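Side-chain contact in HTH-type transcriptional regulator mcbR (PDB 4P9F), which represses expression of the McbA gene by binding its promoter region, preventing colanic acid overproduction and mucoidy, and is important for biofilm formation: residues A[32-35]-A[36-40]. Numbering follows the deposited sequence.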
loop_
_atom_site.group_PDB
_atom_site.type_symbol
_atom_site.label_atom_id
_atom_site.label_comp_id
_atom_site.label_asym_id
_atom_site.label_seq_id
_atom_site.Cartn_x
_atom_site.Cartn_y
_atom_site.Cartn_z
ATOM N N LYS A 32 -15.690 -18.870 -14.112
ATOM C CA LYS A 32 -16.366 -20.163 -14.148
ATOM C C LYS A 32 -15.393 -21.351 -13.977
ATOM O O LYS A 32 -15.689 -22.297 -13.244
ATOM C CB LYS A 32 -17.134 -20.302 -15.467
ATOM C CG LYS A 32 -17.864 -21.626 -15.627
ATOM C CD LYS A 32 -19.011 -21.765 -14.644
ATOM C CE LYS A 32 -20.358 -21.712 -15.354
ATOM N NZ LYS A 32 -20.503 -22.763 -16.411
ATOM N N ASN A 33 -14.258 -21.314 -14.677
ATOM C CA ASN A 33 -13.221 -22.351 -14.530
ATOM C C ASN A 33 -12.739 -22.436 -13.103
ATOM O O ASN A 33 -12.546 -23.518 -12.561
ATOM C CB ASN A 33 -12.002 -22.076 -15.415
ATOM C CG ASN A 33 -12.264 -22.297 -16.894
ATOM O OD1 ASN A 33 -13.387 -22.511 -17.322
ATOM N ND2 ASN A 33 -11.201 -22.223 -17.685
ATOM N N LEU A 34 -12.502 -21.282 -12.498
ATOM C CA LEU A 34 -11.970 -21.274 -11.139
ATOM C C LEU A 34 -13.017 -21.826 -10.163
ATOM O O LEU A 34 -12.687 -22.590 -9.272
ATOM C CB LEU A 34 -11.549 -19.860 -10.725
ATOM C CG LEU A 34 -10.867 -19.785 -9.349
ATOM C CD1 LEU A 34 -9.777 -20.849 -9.216
ATOM C CD2 LEU A 34 -10.290 -18.360 -9.116
ATOM N N ALA A 35 -14.278 -21.420 -10.335
ATOM C CA ALA A 35 -15.350 -21.932 -9.481
ATOM C C ALA A 35 -15.452 -23.465 -9.614
ATOM O O ALA A 35 -15.575 -24.190 -8.617
ATOM C CB ALA A 35 -16.683 -21.258 -9.833
ATOM N N GLU A 36 -15.385 -23.964 -10.844
ATOM C CA GLU A 36 -15.420 -25.414 -11.061
ATOM C C GLU A 36 -14.223 -26.125 -10.423
ATOM O O GLU A 36 -14.362 -27.193 -9.817
ATOM C CB GLU A 36 -15.472 -25.725 -12.565
ATOM C CG GLU A 36 -16.812 -25.350 -13.158
ATOM C CD GLU A 36 -16.870 -25.498 -14.662
ATOM O OE1 GLU A 36 -15.809 -25.740 -15.296
ATOM O OE2 GLU A 36 -17.991 -25.365 -15.197
ATOM N N GLN A 37 -13.043 -25.537 -10.557
ATOM C CA GLN A 37 -11.863 -26.123 -9.956
ATOM C C GLN A 37 -11.957 -26.166 -8.424
ATOM O O GLN A 37 -11.452 -27.091 -7.803
ATOM C CB GLN A 37 -10.606 -25.350 -10.396
ATOM C CG GLN A 37 -10.269 -25.537 -11.891
ATOM C CD GLN A 37 -9.397 -24.420 -12.471
ATOM O OE1 GLN A 37 -8.763 -23.657 -11.735
ATOM N NE2 GLN A 37 -9.368 -24.322 -13.809
ATOM N N LEU A 38 -12.606 -25.171 -7.825
ATOM C CA LEU A 38 -12.685 -25.053 -6.367
ATOM C C LEU A 38 -13.941 -25.695 -5.795
ATOM O O LEU A 38 -14.138 -25.712 -4.571
ATOM C CB LEU A 38 -12.635 -23.577 -5.948
ATOM C CG LEU A 38 -11.362 -22.835 -6.373
ATOM C CD1 LEU A 38 -11.360 -21.405 -5.898
ATOM C CD2 LEU A 38 -10.123 -23.582 -5.887
ATOM N N GLY A 39 -14.794 -26.215 -6.675
ATOM C CA GLY A 39 -16.048 -26.829 -6.253
ATOM C C GLY A 39 -16.963 -25.840 -5.549
ATOM O O GLY A 39 -17.682 -26.212 -4.621
HETATM N N MSE A 40 -16.936 -24.584 -6.001
HETATM C CA MSE A 40 -17.706 -23.508 -5.374
HETATM C C MSE A 40 -18.707 -22.865 -6.301
HETATM O O MSE A 40 -18.602 -22.977 -7.515
HETATM C CB MSE A 40 -16.791 -22.389 -4.872
HETATM C CG MSE A 40 -15.969 -22.750 -3.675
HETATM SE SE MSE A 40 -14.908 -21.205 -3.123
HETATM C CE MSE A 40 -13.875 -22.140 -1.765
#
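L34 and L38 meet one turn apart on the first helix of the helix-turn-helix, CD1 of L34 lying 3.7 Å from CD1 of L38. With chi1 at -175°, L34 turns its branch along the helix toward the later turn, bringing both CG and CD1 up to the L38 methyl, and the two isobutyl groups pass each other at a slant. The buried point of the contact is A35, from which these leucines run out toward the surface; its carbonyl closes the helix. A35 O takes a nearly straight bond from M40 N (3.0 Å, N-H...O 166°), and G39 N reaches back to E36 O in a weak one of 3.3 Å. With G39 at positive phi, this pair makes a Schellman motif, and it swings the chain out of the helix into the turn.

Looser packing belongs to K32 and E36, which lie at the surface. E36 N is bonded to K32 O at 2.9 Å, but the charged ends are slack: NZ of K32 and OE2 of E36 are 3.8 Å apart, a long salt bridge. The lysine chain bends at chi2, chi3 and chi4, and its CG and CD also skirt that carboxylate. On the exposed flank Q37 sits closer: chi1 of -69° lays its CG and CD against N33 O, with CG 3.1 Å from that oxygen.

Within the DNA-binding domain, helix 31-38 follows strand 28-30 and packs against helices 6-19 and 42-54. L34 reaches both, at L14 and V45; L38 touches V10, selenomethionine M40 reaches L6 and V10, and A35 rests on I42 and V45 of helix 42-54, the second helix of the motif.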